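Local coordinates for protein KLLA0B12012p (Kluyveromyces lactis, PDB 6Y3P) that is a direct partner of the mRNA decapping enzyme Dcp2 and probably binds ATP through its C-terminal ATP-grasp domain of the tubulin-tyrosine ligase family, at residues Leu205-Ile217 with Ser278-Ser290. Residues are numbered along the deposited sequence; the frame is centred on the assembly and turned at random.
With SO4 (sulfate ion), chain C; SO4 (sulfate ion), chain D.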
ATOM      1  N   LEU A 205      -1.528 -17.656  -5.463  1.00 41.81           N
ATOM      2  CA  LEU A 205      -2.345 -17.993  -6.629  1.00 41.98           C
ATOM      3  C   LEU A 205      -1.405 -18.047  -7.837  1.00 45.13           C
ATOM      4  O   LEU A 205      -0.681 -17.082  -8.123  1.00 42.91           O
ATOM      5  CB  LEU A 205      -3.451 -16.935  -6.849  1.00 41.99           C
ATOM      6  CG  LEU A 205      -4.349 -17.075  -8.082  1.00 45.65           C
ATOM      7  CD1 LEU A 205      -5.051 -18.431  -8.127  1.00 44.45           C
ATOM      8  CD2 LEU A 205      -5.361 -15.931  -8.140  1.00 47.90           C
ATOM      9  N   LEU A 206      -1.369 -19.221  -8.469  1.00 43.98           N
ATOM     10  CA  LEU A 206      -0.520 -19.540  -9.624  1.00 45.35           C
ATOM     11  C   LEU A 206      -1.388 -19.777 -10.830  1.00 48.09           C
ATOM     12  O   LEU A 206      -2.243 -20.661 -10.800  1.00 48.63           O
ATOM     13  CB  LEU A 206       0.395 -20.747  -9.328  1.00 45.34           C
ATOM     14  CG  LEU A 206       1.291 -20.535  -8.095  1.00 50.29           C
ATOM     15  CD1 LEU A 206       1.987 -21.840  -7.688  1.00 50.63           C
ATOM     16  CD2 LEU A 206       2.258 -19.347  -8.292  1.00 51.32           C
ATOM     17  N   LEU A 207      -1.200 -18.939 -11.848  1.00 42.76           N
ATOM     18  CA  LEU A 207      -1.984 -18.907 -13.077  1.00 43.61           C
ATOM     19  C   LEU A 207      -1.222 -19.514 -14.190  1.00 50.38           C
ATOM     20  O   LEU A 207      -0.013 -19.312 -14.264  1.00 52.70           O
ATOM     21  CB  LEU A 207      -2.381 -17.445 -13.445  1.00 43.15           C
ATOM     22  CG  LEU A 207      -3.216 -16.680 -12.373  1.00 47.07           C
ATOM     23  CD1 LEU A 207      -3.447 -15.222 -12.778  1.00 45.96           C
ATOM     24  CD2 LEU A 207      -4.543 -17.401 -12.080  1.00 48.27           C
ATOM     25  N   SER A 208      -1.928 -20.255 -15.063  1.00 47.66           N
ATOM     26  CA  SER A 208      -1.383 -20.957 -16.232  1.00 48.33           C
ATOM     27  C   SER A 208      -0.670 -19.950 -17.148  1.00 51.68           C
ATOM     28  O   SER A 208       0.528 -20.064 -17.373  1.00 50.68           O
ATOM     29  CB  SER A 208      -2.514 -21.664 -16.982  1.00 51.45           C
ATOM     30  OG  SER A 208      -2.219 -21.966 -18.338  1.00 59.22           O
ATOM     31  N   GLU A 209      -1.421 -18.943 -17.608  1.00 48.14           N
ATOM     32  CA  GLU A 209      -0.998 -17.869 -18.489  1.00 49.12           C
ATOM     33  C   GLU A 209       0.290 -17.118 -18.030  1.00 54.15           C
ATOM     34  O   GLU A 209       1.055 -16.668 -18.871  1.00 55.18           O
ATOM     35  CB  GLU A 209      -2.164 -16.905 -18.704  1.00 49.84           C
ATOM     36  CG  GLU A 209      -2.662 -16.222 -17.439  1.00 53.91           C
ATOM     37  CD  GLU A 209      -3.814 -15.281 -17.699  1.00 58.78           C
ATOM     38  OE1 GLU A 209      -3.823 -14.622 -18.762  1.00 53.07           O
ATOM     39  OE2 GLU A 209      -4.732 -15.227 -16.853  1.00 55.10           O
ATOM     40  N   ALA A 210       0.543 -17.040 -16.727  1.00 50.63           N
ATOM     41  CA  ALA A 210       1.743 -16.404 -16.199  1.00 51.25           C
ATOM     42  C   ALA A 210       2.909 -17.406 -16.032  1.00 58.58           C
ATOM     43  O   ALA A 210       3.920 -17.068 -15.420  1.00 58.25           O
ATOM     44  CB  ALA A 210       1.426 -15.768 -14.862  1.00 50.93           C
ATOM     45  N   HIS A 211       2.754 -18.639 -16.543  1.00 56.80           N
ATOM     46  CA  HIS A 211       3.727 -19.726 -16.425  1.00 56.96           C
ATOM     47  C   HIS A 211       4.198 -19.949 -14.966  1.00 59.71           C
ATOM     48  O   HIS A 211       5.400 -20.043 -14.714  1.00 59.40           O
ATOM     49  CB  HIS A 211       4.899 -19.549 -17.398  1.00 58.75           C
ATOM     50  CG  HIS A 211       4.474 -19.431 -18.826  1.00 63.51           C
ATOM     51  ND1 HIS A 211       3.944 -18.249 -19.328  1.00 65.94           N
ATOM     52  CD2 HIS A 211       4.510 -20.344 -19.817  1.00 66.21           C
ATOM     53  CE1 HIS A 211       3.683 -18.485 -20.600  1.00 66.05           C
ATOM     54  NE2 HIS A 211       4.000 -19.733 -20.938  1.00 66.82           N
ATOM     55  N   GLY A 212       3.233 -19.990 -14.039  1.00 55.21           N
ATOM     56  CA  GLY A 212       3.426 -20.268 -12.616  1.00 54.13           C
ATOM     57  C   GLY A 212       4.212 -19.268 -11.796  1.00 56.66           C
ATOM     58  O   GLY A 212       4.770 -19.610 -10.749  1.00 56.45           O
ATOM     59  N   ARG A 213       4.273 -18.039 -12.280  1.00 52.70           N
ATOM     60  CA  ARG A 213       4.939 -16.923 -11.632  1.00 51.36           C
ATOM     61  C   ARG A 213       3.882 -16.271 -10.738  1.00 54.49           C
ATOM     62  O   ARG A 213       2.739 -16.072 -11.177  1.00 53.88           O
ATOM     63  CB  ARG A 213       5.442 -15.931 -12.696  1.00 50.33           C
ATOM     64  CG  ARG A 213       6.599 -16.471 -13.557  1.00 52.39           C
ATOM     65  CD  ARG A 213       6.703 -15.743 -14.888  1.00 54.74           C
ATOM     66  NE  ARG A 213       7.185 -14.373 -14.736  1.00 74.06           N
ATOM     67  CZ  ARG A 213       6.563 -13.283 -15.180  1.00 90.37           C
ATOM     68  NH1 ARG A 213       5.405 -13.385 -15.822  1.00 80.23           N
ATOM     69  NH2 ARG A 213       7.092 -12.083 -14.984  1.00 73.07           N
ATOM     70  N   LYS A 214       4.234 -16.010  -9.470  1.00 49.93           N
ATOM     71  CA  LYS A 214       3.309 -15.402  -8.512  1.00 48.36           C
ATOM     72  C   LYS A 214       3.181 -13.900  -8.765  1.00 47.93           C
ATOM     73  O   LYS A 214       4.014 -13.313  -9.455  1.00 45.87           O
ATOM     74  CB  LYS A 214       3.735 -15.691  -7.054  1.00 51.06           C
ATOM     75  CG  LYS A 214       4.934 -14.893  -6.574  1.00 67.50           C
ATOM     76  CD  LYS A 214       4.967 -14.757  -5.049  1.00 80.51           C
ATOM     77  CE  LYS A 214       6.330 -14.326  -4.522  1.00 94.93           C
ATOM     78  NZ  LYS A 214       6.745 -12.973  -5.008  1.00105.32           N
ATOM     79  N   PHE A 215       2.152 -13.270  -8.186  1.00 43.20           N
ATOM     80  CA  PHE A 215       1.974 -11.833  -8.369  1.00 41.31           C
ATOM     81  C   PHE A 215       1.389 -11.179  -7.166  1.00 46.56           C
ATOM     82  O   PHE A 215       0.766 -11.830  -6.312  1.00 46.18           O
ATOM     83  CB  PHE A 215       1.078 -11.544  -9.607  1.00 41.77           C
ATOM     84  CG  PHE A 215      -0.395 -11.893  -9.456  1.00 41.73           C
ATOM     85  CD1 PHE A 215      -0.845 -13.197  -9.654  1.00 44.26           C
ATOM     86  CD2 PHE A 215      -1.332 -10.912  -9.133  1.00 40.19           C
ATOM     87  CE1 PHE A 215      -2.197 -13.518  -9.483  1.00 43.98           C
ATOM     88  CE2 PHE A 215      -2.676 -11.229  -8.985  1.00 41.60           C
ATOM     89  CZ  PHE A 215      -3.105 -12.527  -9.155  1.00 40.77           C
ATOM     90  N   HIS A 216       1.593  -9.873  -7.109  1.00 43.94           N
ATOM     91  CA  HIS A 216       0.918  -9.074  -6.115  0.50 42.80           C
ATOM     92  C   HIS A 216       0.081  -8.049  -6.870  1.00 44.74           C
ATOM     93  O   HIS A 216       0.276  -7.839  -8.085  1.00 40.18           O
ATOM     94  CB  HIS A 216       1.833  -8.502  -5.013  0.50 43.50           C
ATOM     95  CG  HIS A 216       2.893  -7.552  -5.470  0.50 47.24           C
ATOM     96  ND1 HIS A 216       2.782  -6.189  -5.246  0.50 49.06           N
ATOM     97  CD2 HIS A 216       4.084  -7.803  -6.060  0.50 49.45           C
ATOM     98  CE1 HIS A 216       3.906  -5.660  -5.704  0.50 48.91           C
ATOM     99  NE2 HIS A 216       4.707  -6.587  -6.233  0.50 49.50           N
ATOM    100  N   ILE A 217      -0.933  -7.504  -6.187  1.00 40.55           N
ATOM    101  CA  ILE A 217      -1.842  -6.523  -6.740  1.00 38.92           C
ATOM    102  C   ILE A 217      -1.427  -5.143  -6.217  1.00 43.98           C
ATOM    103  O   ILE A 217      -1.231  -4.942  -5.017  1.00 43.33           O
ATOM    104  CB  ILE A 217      -3.349  -6.806  -6.468  1.00 40.72           C
ATOM    105  CG1 ILE A 217      -3.778  -8.160  -7.072  1.00 41.21           C
ATOM    106  CG2 ILE A 217      -4.218  -5.655  -7.017  1.00 39.28           C
ATOM    107  CD1 ILE A 217      -5.197  -8.610  -6.759  1.00 43.36           C
ATOM    108  N   SER A 278       7.151  -7.971 -15.101  1.00 57.55           N
ATOM    109  CA  SER A 278       5.931  -7.961 -15.913  1.00 57.05           C
ATOM    110  C   SER A 278       4.755  -7.368 -15.139  1.00 57.50           C
ATOM    111  O   SER A 278       4.502  -7.750 -13.994  1.00 55.57           O
ATOM    112  CB  SER A 278       5.585  -9.367 -16.397  1.00 61.35           C
ATOM    113  OG  SER A 278       4.863  -9.352 -17.622  1.00 72.93           O
ATOM    114  N   VAL A 279       4.068  -6.408 -15.776  1.00 53.52           N
ATOM    115  CA  VAL A 279       2.910  -5.658 -15.271  1.00 52.04           C
ATOM    116  C   VAL A 279       1.777  -5.797 -16.289  1.00 56.49           C
ATOM    117  O   VAL A 279       1.937  -5.423 -17.447  1.00 57.38           O
ATOM    118  CB  VAL A 279       3.218  -4.149 -15.011  1.00 54.72           C
ATOM    119  CG1 VAL A 279       2.004  -3.449 -14.405  1.00 53.86           C
ATOM    120  CG2 VAL A 279       4.439  -3.963 -14.116  1.00 53.83           C
ATOM    121  N   ILE A 280       0.659  -6.374 -15.851  1.00 52.30           N
ATOM    122  CA  ILE A 280      -0.575  -6.599 -16.605  1.00 51.40           C
ATOM    123  C   ILE A 280      -1.683  -6.052 -15.701  1.00 53.22           C
ATOM    124  O   ILE A 280      -1.597  -6.175 -14.466  1.00 51.13           O
ATOM    125  CB  ILE A 280      -0.817  -8.132 -16.861  1.00 54.91           C
ATOM    126  CG1 ILE A 280       0.424  -8.861 -17.467  1.00 56.96           C
ATOM    127  CG2 ILE A 280      -2.095  -8.420 -17.704  1.00 55.47           C
ATOM    128  CD1 ILE A 280       0.956  -8.363 -18.883  1.00 69.94           C
ATOM    129  N   GLU A 281      -2.738  -5.497 -16.318  1.00 48.46           N
ATOM    130  CA  GLU A 281      -3.934  -5.042 -15.617  1.00 46.11           C
ATOM    131  C   GLU A 281      -4.589  -6.300 -15.047  1.00 45.58           C
ATOM    132  O   GLU A 281      -4.765  -7.306 -15.757  1.00 43.25           O
ATOM    133  CB  GLU A 281      -4.906  -4.318 -16.565  1.00 48.28           C
ATOM    134  CG  GLU A 281      -6.085  -3.682 -15.832  1.00 58.83           C
ATOM    135  CD  GLU A 281      -7.146  -2.988 -16.662  1.00 68.98           C
ATOM    136  OE1 GLU A 281      -6.967  -2.870 -17.896  1.00 71.57           O
ATOM    137  OE2 GLU A 281      -8.170  -2.577 -16.072  1.00 62.00           O
ATOM    138  N   PHE A 282      -4.923  -6.242 -13.750  1.00 41.03           N
ATOM    139  CA  PHE A 282      -5.548  -7.349 -13.045  1.00 40.68           C
ATOM    140  C   PHE A 282      -6.744  -7.975 -13.767  1.00 47.17           C
ATOM    141  O   PHE A 282      -6.804  -9.204 -13.864  1.00 48.55           O
ATOM    142  CB  PHE A 282      -5.931  -6.913 -11.639  1.00 41.93           C
ATOM    143  CG  PHE A 282      -6.710  -7.966 -10.892  1.00 42.21           C
ATOM    144  CD1 PHE A 282      -6.074  -9.088 -10.382  1.00 40.64           C
ATOM    145  CD2 PHE A 282      -8.075  -7.811 -10.663  1.00 45.46           C
ATOM    146  CE1 PHE A 282      -6.788 -10.050  -9.681  1.00 42.01           C
ATOM    147  CE2 PHE A 282      -8.798  -8.793  -9.973  1.00 47.52           C
ATOM    148  CZ  PHE A 282      -8.149  -9.912  -9.494  1.00 43.80           C
ATOM    149  N   ASP A 283      -7.682  -7.148 -14.286  1.00 45.24           N
ATOM    150  CA  ASP A 283      -8.888  -7.634 -14.960  1.00 46.41           C
ATOM    151  C   ASP A 283      -8.614  -8.320 -16.284  1.00 49.88           C
ATOM    152  O   ASP A 283      -9.480  -9.029 -16.794  1.00 49.88           O
ATOM    153  CB  ASP A 283      -9.950  -6.523 -15.130  1.00 50.26           C
ATOM    154  CG  ASP A 283     -11.356  -7.067 -15.373  1.00 66.53           C
ATOM    155  OD1 ASP A 283     -11.867  -7.809 -14.502  1.00 66.15           O
ATOM    156  OD2 ASP A 283     -11.908  -6.826 -16.474  1.00 74.72           O
ATOM    157  N   ALA A 284      -7.419  -8.120 -16.845  1.00 46.10           N
ATOM    158  CA  ALA A 284      -7.022  -8.766 -18.086  1.00 45.95           C
ATOM    159  C   ALA A 284      -6.589 -10.224 -17.831  1.00 46.46           C
ATOM    160  O   ALA A 284      -6.322 -10.930 -18.797  1.00 48.29           O
ATOM    161  CB  ALA A 284      -5.882  -7.982 -18.745  1.00 47.19           C
ATOM    162  N   LEU A 285      -6.471 -10.666 -16.549  1.00 39.60           N
ATOM    163  CA  LEU A 285      -6.079 -12.044 -16.239  1.00 38.80           C
ATOM    164  C   LEU A 285      -7.351 -12.944 -16.307  1.00 44.33           C
ATOM    165  O   LEU A 285      -8.124 -13.005 -15.358  1.00 43.99           O
ATOM    166  CB  LEU A 285      -5.371 -12.111 -14.882  1.00 37.24           C
ATOM    167  CG  LEU A 285      -4.116 -11.204 -14.722  1.00 40.49           C
ATOM    168  CD1 LEU A 285      -3.698 -11.108 -13.251  1.00 38.66           C
ATOM    169  CD2 LEU A 285      -2.933 -11.698 -15.599  1.00 39.56           C
ATOM    170  N   LYS A 286      -7.594 -13.572 -17.480  1.00 40.66           N
ATOM    171  CA  LYS A 286      -8.803 -14.350 -17.713  1.00 40.13           C
ATOM    172  C   LYS A 286      -8.764 -15.734 -17.090  1.00 45.31           C
ATOM    173  O   LYS A 286      -9.818 -16.351 -16.944  1.00 44.88           O
ATOM    174  CB  LYS A 286      -9.182 -14.398 -19.201  1.00 41.59           C
ATOM    175  CG  LYS A 286      -9.363 -13.022 -19.861  1.00 48.70           C
ATOM    176  CD  LYS A 286     -10.329 -12.080 -19.137  1.00 49.40           C
ATOM    177  CE  LYS A 286     -10.419 -10.743 -19.835  1.00 45.60           C
ATOM    178  NZ  LYS A 286     -11.032  -9.702 -18.963  1.00 50.16           N
ATOM    179  N   ASP A 287      -7.576 -16.201 -16.650  1.00 42.57           N
ATOM    180  CA  ASP A 287      -7.458 -17.479 -15.944  1.00 40.28           C
ATOM    181  C   ASP A 287      -8.006 -17.372 -14.513  1.00 43.51           C
ATOM    182  O   ASP A 287      -8.252 -18.394 -13.849  1.00 43.46           O
ATOM    183  CB  ASP A 287      -6.046 -18.040 -16.024  1.00 40.90           C
ATOM    184  CG  ASP A 287      -5.740 -18.665 -17.372  1.00 42.81           C
ATOM    185  OD1 ASP A 287      -6.707 -19.012 -18.119  1.00 38.77           O
ATOM    186  OD2 ASP A 287      -4.563 -18.918 -17.641  1.00 55.94           O
ATOM    187  N   ILE A 288      -8.339 -16.135 -14.094  1.00 39.14           N
ATOM    188  CA  ILE A 288      -9.051 -15.898 -12.838  1.00 37.77           C
ATOM    189  C   ILE A 288     -10.517 -15.827 -13.276  1.00 40.21           C
ATOM    190  O   ILE A 288     -10.843 -14.913 -14.021  1.00 40.38           O
ATOM    191  CB  ILE A 288      -8.608 -14.602 -12.069  1.00 39.43           C
ATOM    192  CG1 ILE A 288      -7.086 -14.596 -11.802  1.00 37.68           C
ATOM    193  CG2 ILE A 288      -9.393 -14.476 -10.738  1.00 38.44           C
ATOM    194  CD1 ILE A 288      -6.539 -13.237 -11.343  1.00 38.43           C
ATOM    195  N   PRO A 289     -11.416 -16.764 -12.884  1.00 37.08           N
ATOM    196  CA  PRO A 289     -12.843 -16.608 -13.279  1.00 37.70           C
ATOM    197  C   PRO A 289     -13.394 -15.230 -12.877  1.00 41.79           C
ATOM    198  O   PRO A 289     -13.019 -14.735 -11.832  1.00 42.31           O
ATOM    199  CB  PRO A 289     -13.557 -17.777 -12.566  1.00 39.23           C
ATOM    200  CG  PRO A 289     -12.447 -18.751 -12.149  1.00 41.81           C
ATOM    201  CD  PRO A 289     -11.216 -17.921 -11.974  1.00 37.61           C
ATOM    202  N   SER A 290     -14.234 -14.593 -13.706  1.00 41.05           N
ATOM    203  CA  SER A 290     -14.766 -13.254 -13.418  1.00 42.79           C
ATOM    204  C   SER A 290     -15.392 -13.084 -12.024  1.00 49.49           C
ATOM    205  O   SER A 290     -15.156 -12.047 -11.409  1.00 52.45           O
ATOM    206  CB  SER A 290     -15.734 -12.771 -14.497  1.00 45.97           C
ATOM    207  OG  SER A 290     -16.814 -13.673 -14.635  1.00 57.25           O
TER
HETATM  208  S   SO4 C 802     -15.768 -17.028 -16.516  0.50 52.55           S
HETATM  209  O1  SO4 C 802     -15.997 -18.413 -16.128  0.50 51.61           O
HETATM  210  O2  SO4 C 802     -16.447 -16.727 -17.783  0.50 54.40           O
HETATM  211  O3  SO4 C 802     -14.347 -16.775 -16.666  0.50 52.79           O
HETATM  212  O4  SO4 C 802     -16.299 -16.176 -15.484  0.50 56.11           O
HETATM  213  S   SO4 D 803     -14.633 -11.277 -18.832  1.00102.91           S
HETATM  214  O1  SO4 D 803     -14.856 -12.658 -18.396  1.00104.57           O
HETATM  215  O2  SO4 D 803     -15.922 -10.639 -19.121  1.00102.23           O
HETATM  216  O3  SO4 D 803     -13.962 -10.541 -17.762  1.00102.96           O
HETATM  217  O4  SO4 D 803     -13.793 -11.277 -20.038  1.00102.15           O
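Glu209 carries CG between its backbone N and carbonyl carbon (chi1 62°) and runs extended beyond it, which delivers its carboxylate to the Leu285-Ile288 turn, while Asp287, with CG anti to its carbonyl carbon, points its own carboxylate back. Each acid accepts the other's backbone N-H. Asp287 OD2 takes Glu209 N at 3.1 Å, nearly in line with its C-O bond; Glu209 OE2 takes Asp287 N at 3.0 Å, the amide standing 41° out of the carboxylate plane. An acid suits both places because its carboxylate oxygen can accept an N-H from the other's type I turn, Ser208-His211 or Leu285-Ile288. The price is two like charges, Glu209 OE2 and Asp287 OD2, 3.8 Å apart, a repulsion the two amides probably soften. Replacing Glu209 by an alanine removes the carboxylate, and is likely to leave Asp287 N without this acceptor and the Leu285-Ile288 turn less firmly fixed.

Both segments belong to the tubulin-tyrosine-ligase family region of this ATP-grasp domain: 215-217 lies on a strand of its six-stranded antiparallel sheet, and 279-281 is another, both pairing with strand 228-239. The two turns meet beside the sheet, with apolar side chains packed below them.

In that layer the branched Leu207 sets both methyls against Ile288, CD1 and CD2 each 3.8 Å from CG1. Ile288 extends CD1 to Phe215 CZ at 4.1 Å, and Leu285 CD1 lies over one face of the Phe215 ring. The broad ring of the buried Phe215 can meet Leu285, Ile288 and Phe282 at once, presenting CE2 to the edge of Phe282, whose ring receives Ile217 CD1 obliquely, 3.6 Å from CE1. Helix 290-313 covers Phe282 and Ile217 through Ile296. At the outer margin, Ser278 CB comes to the edge of the Arg213 guanidinium, in its plane, with NH2 nearest at 3.4 Å.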